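Local atomic coordinates of ATP-dependent zinc metalloprotease FtsH (Thermotoga maritima, PDB entry 4M8A), a protein that probably acts as a membrane-bound, ATP-dependent zinc metalloprotease that degrades membrane and cytoplasmic proteins processively, here represented by its periplasmic domain. Residues S24-D30 with I66-R72; D31-R35 with E45-A51. Residue numbers count along the deposited sequence, not the author numbering.

Contact 1 of 2, residues S24-D30 with I66-R72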
loop_
_atom_site.group_PDB
_atom_site.type_symbol
_atom_site.label_atom_id
_atom_site.label_comp_id
_atom_site.label_asym_id
_atom_site.label_seq_id
_atom_site.Cartn_x
_atom_site.Cartn_y
_atom_site.Cartn_z
ATOM N N SER B 24 13.022 9.149 6.612
ATOM C CA SER B 24 13.828 8.660 5.494
ATOM C C SER B 24 14.302 7.229 5.687
ATOM O O SER B 24 14.382 6.472 4.724
ATOM C CB SER B 24 15.024 9.571 5.240
ATOM O OG SER B 24 15.755 9.773 6.424
ATOM N N GLU B 25 14.617 6.852 6.922
ATOM C CA GLU B 25 15.218 5.547 7.162
ATOM C C GLU B 25 14.854 5.055 8.550
ATOM O O GLU B 25 14.792 5.840 9.502
ATOM C CB GLU B 25 16.759 5.584 7.014
ATOM C CG GLU B 25 17.404 4.211 7.249
ATOM C CD GLU B 25 18.873 4.172 6.929
ATOM O OE1 GLU B 25 19.473 5.253 6.815
ATOM O OE2 GLU B 25 19.424 3.054 6.798
ATOM N N VAL B 26 14.613 3.751 8.650
ATOM C CA VAL B 26 14.448 3.094 9.932
ATOM C C VAL B 26 15.431 1.944 9.998
ATOM O O VAL B 26 15.401 1.048 9.155
ATOM C CB VAL B 26 13.005 2.576 10.129
ATOM C CG1 VAL B 26 12.874 1.858 11.457
ATOM C CG2 VAL B 26 12.004 3.751 10.048
ATOM N N VAL B 27 16.323 2.000 10.983
ATOM C CA VAL B 27 17.274 0.917 11.192
ATOM C C VAL B 27 16.717 0.067 12.332
ATOM O O VAL B 27 16.495 0.561 13.443
ATOM C CB VAL B 27 18.703 1.430 11.535
ATOM C CG1 VAL B 27 19.650 0.264 11.861
ATOM C CG2 VAL B 27 19.253 2.280 10.397
ATOM N N ILE B 28 16.459 -1.198 12.035
ATOM C CA ILE B 28 15.889 -2.127 13.002
ATOM C C ILE B 28 17.047 -2.921 13.611
ATOM O O ILE B 28 17.589 -3.859 13.008
ATOM C CB ILE B 28 14.849 -3.053 12.350
ATOM C CG1 ILE B 28 13.747 -2.227 11.665
ATOM C CG2 ILE B 28 14.226 -3.983 13.393
ATOM C CD1 ILE B 28 12.675 -3.094 10.957
ATOM N N ARG B 29 17.461 -2.502 14.795
ATOM C CA ARG B 29 18.607 -3.115 15.443
ATOM C C ARG B 29 18.217 -4.424 16.101
ATOM O O ARG B 29 17.091 -4.585 16.597
ATOM C CB ARG B 29 19.150 -2.173 16.512
ATOM C CG ARG B 29 19.730 -0.868 15.972
ATOM C CD ARG B 29 20.042 0.126 17.093
ATOM N NE ARG B 29 20.804 -0.502 18.168
ATOM C CZ ARG B 29 22.127 -0.549 18.215
ATOM N NH1 ARG B 29 22.842 0.020 17.251
ATOM N NH2 ARG B 29 22.728 -1.146 19.234
ATOM N N ASP B 30 19.160 -5.353 16.159
ATOM C CA ASP B 30 18.862 -6.620 16.808
ATOM C C ASP B 30 18.610 -6.491 18.315
ATOM O O ASP B 30 18.050 -7.407 18.916
ATOM C CB ASP B 30 19.891 -7.701 16.470
ATOM C CG ASP B 30 21.179 -7.559 17.238
ATOM O OD1 ASP B 30 21.479 -6.465 17.749
ATOM O OD2 ASP B 30 21.916 -8.568 17.325
ATOM N N ILE B 66 10.274 4.159 2.558
ATOM C CA ILE B 66 11.197 4.398 3.671
ATOM C C ILE B 66 12.259 3.312 3.630
ATOM O O ILE B 66 11.953 2.146 3.386
ATOM C CB ILE B 66 10.456 4.415 5.025
ATOM C CG1 ILE B 66 9.499 5.617 5.070
ATOM C CG2 ILE B 66 11.451 4.426 6.204
ATOM C CD1 ILE B 66 8.479 5.555 6.176
ATOM N N LYS B 67 13.514 3.702 3.796
ATOM C CA LYS B 67 14.607 2.743 3.786
ATOM C C LYS B 67 14.588 1.958 5.084
ATOM O O LYS B 67 14.705 2.536 6.167
ATOM C CB LYS B 67 15.944 3.470 3.631
ATOM C CG LYS B 67 17.146 2.541 3.539
ATOM C CD LYS B 67 18.416 3.346 3.234
ATOM C CE LYS B 67 19.625 2.424 3.123
ATOM N NZ LYS B 67 20.884 3.215 2.936
ATOM N N VAL B 68 14.452 0.641 4.986
ATOM C CA VAL B 68 14.450 -0.223 6.164
ATOM C C VAL B 68 15.696 -1.092 6.116
ATOM O O VAL B 68 15.940 -1.779 5.116
ATOM C CB VAL B 68 13.204 -1.124 6.193
ATOM C CG1 VAL B 68 13.275 -2.094 7.371
ATOM C CG2 VAL B 68 11.942 -0.267 6.234
ATOM N N SER B 69 16.476 -1.064 7.194
ATOM C CA SER B 69 17.789 -1.722 7.265
ATOM C C SER B 69 17.895 -2.445 8.588
ATOM O O SER B 69 17.670 -1.834 9.628
ATOM C CB SER B 69 18.911 -0.669 7.250
ATOM O OG SER B 69 18.815 0.180 6.099
ATOM N N GLY B 70 18.261 -3.722 8.568
ATOM C CA GLY B 70 18.606 -4.415 9.796
ATOM C C GLY B 70 20.010 -4.077 10.270
ATOM O O GLY B 70 20.860 -3.675 9.474
ATOM N N GLU B 71 20.261 -4.244 11.562
ATOM C CA GLU B 71 21.580 -3.968 12.124
ATOM C C GLU B 71 21.894 -5.021 13.169
ATOM O O GLU B 71 20.988 -5.514 13.839
ATOM C CB GLU B 71 21.624 -2.560 12.759
ATOM C CG GLU B 71 22.973 -2.138 13.381
ATOM C CD GLU B 71 23.193 -2.641 14.816
ATOM O OE1 GLU B 71 22.230 -3.098 15.472
ATOM O OE2 GLU B 71 24.348 -2.592 15.295
ATOM N N ARG B 72 23.173 -5.357 13.318
ATOM C CA ARG B 72 23.613 -6.241 14.389
ATOM C C ARG B 72 25.059 -5.933 14.730
ATOM O O ARG B 72 25.703 -5.166 14.005
ATOM C CB ARG B 72 23.505 -7.707 13.972
ATOM C CG ARG B 72 24.443 -8.077 12.829
ATOM C CD ARG B 72 24.187 -9.491 12.357
ATOM N NE ARG B 72 22.887 -9.583 11.702
ATOM C CZ ARG B 72 22.216 -10.712 11.516
ATOM N NH1 ARG B 72 22.721 -11.874 11.935
ATOM N NH2 ARG B 72 21.045 -10.674 10.886
ATOM O OXT ARG B 72 25.597 -6.466 15.705
HETATM O O HOH W 1 21.212 5.267 4.807
#

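Contact 2 of 2, residues D31-R35 with E45-A51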
loop_
_atom_site.group_PDB
_atom_site.type_symbol
_atom_site.label_atom_id
_atom_site.label_comp_id
_atom_site.label_asym_id
_atom_site.label_seq_id
_atom_site.Cartn_x
_atom_site.Cartn_y
_atom_site.Cartn_z
ATOM N N ASP B 31 18.990 -5.357 18.921
ATOM C CA ASP B 31 18.679 -5.132 20.337
ATOM C C ASP B 31 17.290 -4.535 20.594
ATOM O O ASP B 31 16.963 -4.153 21.718
ATOM C CB ASP B 31 19.779 -4.333 21.061
ATOM C CG ASP B 31 19.893 -2.892 20.597
ATOM O OD1 ASP B 31 19.110 -2.455 19.728
ATOM O OD2 ASP B 31 20.780 -2.182 21.135
ATOM N N GLY B 32 16.465 -4.454 19.557
ATOM C CA GLY B 32 15.099 -3.986 19.745
ATOM C C GLY B 32 14.934 -2.475 19.750
ATOM O O GLY B 32 13.862 -1.961 20.054
ATOM N N VAL B 33 16.003 -1.754 19.445
ATOM C CA VAL B 33 15.918 -0.314 19.286
ATOM C C VAL B 33 15.806 0.006 17.809
ATOM O O VAL B 33 16.494 -0.590 16.984
ATOM C CB VAL B 33 17.168 0.363 19.868
ATOM C CG1 VAL B 33 17.198 1.858 19.529
ATOM C CG2 VAL B 33 17.242 0.127 21.368
ATOM N N LEU B 34 14.908 0.926 17.470
ATOM C CA LEU B 34 14.834 1.432 16.117
ATOM C C LEU B 34 15.524 2.770 16.077
ATOM O O LEU B 34 15.266 3.629 16.908
ATOM C CB LEU B 34 13.378 1.652 15.689
ATOM C CG LEU B 34 12.360 0.550 15.960
ATOM C CD1 LEU B 34 10.992 0.993 15.490
ATOM C CD2 LEU B 34 12.764 -0.754 15.297
ATOM N N ARG B 35 16.421 2.960 15.121
ATOM C CA ARG B 35 16.971 4.282 14.900
ATOM C C ARG B 35 16.272 4.863 13.692
ATOM O O ARG B 35 16.253 4.261 12.610
ATOM C CB ARG B 35 18.476 4.224 14.687
ATOM C CG ARG B 35 19.258 3.985 15.955
ATOM C CD ARG B 35 20.704 4.330 15.727
ATOM N NE ARG B 35 21.520 3.136 15.589
ATOM C CZ ARG B 35 21.984 2.672 14.437
ATOM N NH1 ARG B 35 21.722 3.301 13.291
ATOM N NH2 ARG B 35 22.725 1.580 14.440
ATOM N N GLU B 45 15.798 7.670 18.617
ATOM C CA GLU B 45 15.896 6.316 19.119
ATOM C C GLU B 45 14.549 5.888 19.697
ATOM O O GLU B 45 13.992 6.560 20.572
ATOM C CB GLU B 45 17.008 6.248 20.179
ATOM C CG GLU B 45 17.040 4.993 21.005
ATOM C CD GLU B 45 18.217 4.962 21.969
ATOM O OE1 GLU B 45 19.279 5.549 21.651
ATOM O OE2 GLU B 45 18.072 4.352 23.048
ATOM N N VAL B 46 14.030 4.773 19.194
ATOM C CA VAL B 46 12.751 4.252 19.640
ATOM C C VAL B 46 12.977 2.865 20.246
ATOM O O VAL B 46 13.384 1.924 19.550
ATOM C CB VAL B 46 11.743 4.119 18.470
ATOM C CG1 VAL B 46 10.383 3.638 18.997
ATOM C CG2 VAL B 46 11.601 5.433 17.721
ATOM N N ASP B 47 12.702 2.732 21.538
ATOM C CA ASP B 47 12.854 1.447 22.213
ATOM C C ASP B 47 11.579 0.652 21.983
ATOM O O ASP B 47 10.550 0.930 22.601
ATOM C CB ASP B 47 13.107 1.671 23.708
ATOM C CG ASP B 47 13.474 0.388 24.451
ATOM O OD1 ASP B 47 13.114 -0.725 23.992
ATOM O OD2 ASP B 47 14.124 0.495 25.510
ATOM N N ALA B 48 11.632 -0.315 21.072
ATOM C CA ALA B 48 10.419 -1.018 20.639
ATOM C C ALA B 48 10.734 -2.438 20.180
ATOM O O ALA B 48 10.690 -2.720 18.981
ATOM C CB ALA B 48 9.720 -0.249 19.510
ATOM N N PRO B 49 11.035 -3.341 21.131
ATOM C CA PRO B 49 11.408 -4.712 20.756
ATOM C C PRO B 49 10.310 -5.464 19.994
ATOM O O PRO B 49 10.627 -6.411 19.274
ATOM C CB PRO B 49 11.674 -5.394 22.104
ATOM C CG PRO B 49 11.988 -4.273 23.052
ATOM C CD PRO B 49 11.204 -3.089 22.574
ATOM N N TRP B 50 9.056 -5.041 20.142
ATOM C CA TRP B 50 7.930 -5.679 19.459
ATOM C C TRP B 50 7.923 -5.409 17.959
ATOM O O TRP B 50 7.308 -6.142 17.201
ATOM C CB TRP B 50 6.602 -5.206 20.049
ATOM C CG TRP B 50 6.482 -3.709 20.123
ATOM C CD1 TRP B 50 5.983 -2.876 19.166
ATOM C CD2 TRP B 50 6.860 -2.876 21.225
ATOM N NE1 TRP B 50 6.030 -1.571 19.599
ATOM C CE2 TRP B 50 6.567 -1.543 20.862
ATOM C CE3 TRP B 50 7.438 -3.123 22.476
ATOM C CZ2 TRP B 50 6.820 -0.459 21.710
ATOM C CZ3 TRP B 50 7.685 -2.044 23.325
ATOM C CH2 TRP B 50 7.374 -0.731 22.937
ATOM N N ALA B 51 8.599 -4.346 17.541
ATOM C CA ALA B 51 8.521 -3.909 16.161
ATOM C C ALA B 51 9.348 -4.774 15.219
ATOM O O ALA B 51 9.071 -4.821 14.032
ATOM C CB ALA B 51 8.970 -2.461 16.065
#

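Contact 1 of 2, residues S24-D30 with I66-R72
Two parallel strands share six backbone hydrogen bonds. Val26 and Ile28 each use N and O to bond the residues flanking the one they face, Val68 and Gly70: Val26 N meets Lys67 O and Ile28 N meets Ser69 O, both 2.8 Å; Ser69 N bonds Val26 O and Glu71 N bonds Ile28 O, both 3.1 Å. Lys67 N to Ser24 O and Asp30 N to Glu71 O, both 3.0 Å, close the ends. Glu25 OE2 lies 3.0 Å from Ser69 OG, and a water links Glu25 OE1 to Lys67 NZ. The Glu71 carboxylate lies over one face of the Arg29 guanidinium, a salt bridge by charge alone (Glu71 OE2 to Arg29 NH1, 3.6 Å); Arg29 pairs more strongly with Asp31. On the other face Ile28 CD1 touches Val68 CG1 (3.8 Å), covered by helix 55-63 and Trp50 of a neighbouring subunit. This sole parallel pair of the mixed sheet joins edge strand 67-71 to strand 23-29. Side chains make one face apolar, the other charged and polar around Val27.

Contact 2 of 2, residues D31-R35 with E45-A51
Leu34 is the apolar centre of this beta hairpin of strands 33-38 and 43-47. Its CB lies 4.1 Å from Val46 CB, and its CD1 reaches past the strand end to Ala51 CB at 4.0 Å and Ala48 CB at 4.4 Å, so one side chain ties the strand to the turn that follows its partner. On the opposite face, Val33 CG1 rests on the aliphatic part of Glu45, 3.5 Å from CG. The backbone holds these side chains in step: Leu34 and Val46 form a hydrogen-bonded pair, with Leu34 N to Val46 O and Val46 N to Leu34 O both 2.8 Å. Ala48 N to Gly32 O at 3.0 Å extends the pairing beyond the strands. Gly32 takes a left-handed backbone conformation; a CB would be tight against Pro49 CA and would also crowd the carbonyl of Asp31. Just before it, Asp31 OD1 accepts Val33 N at 3.2 Å, an Asx turn at the strand's start. At the polar edge Asp47 forms a salt bridge with Arg72 of a neighbouring subunit. Within the chain, Phe12 of helix 9-17 packs on Leu34 and Val46, while Ile28 of strand 23-29 flanks Leu34.

In the fold
The two contacts illustrate how a mixed sheet is assembled from local and distant pairings. Their centres are about 10 Å apart, and strands 23-29 and 33-38, consecutive in the chain and adjacent in the sheet, join them, with Val27 N 2.8 Å from Arg35 O. Contact 2 is a hairpin formed within the stretch of chain that contact 1 brackets; after it comes helix 55-63, which leads to strand 67-71. The order across the sheet is 43-47, 33-38, 23-29, 67-71, with only the last pair parallel. Both ends of the sheet reach other subunits of the six-chain assembly: Arg72, after strand 67-71, meets Asp47 of strand 43-47 and the backbone carbonyl of Asp31 in a neighbouring copy, so the two contacts help build the subunit interface of this periplasmic domain.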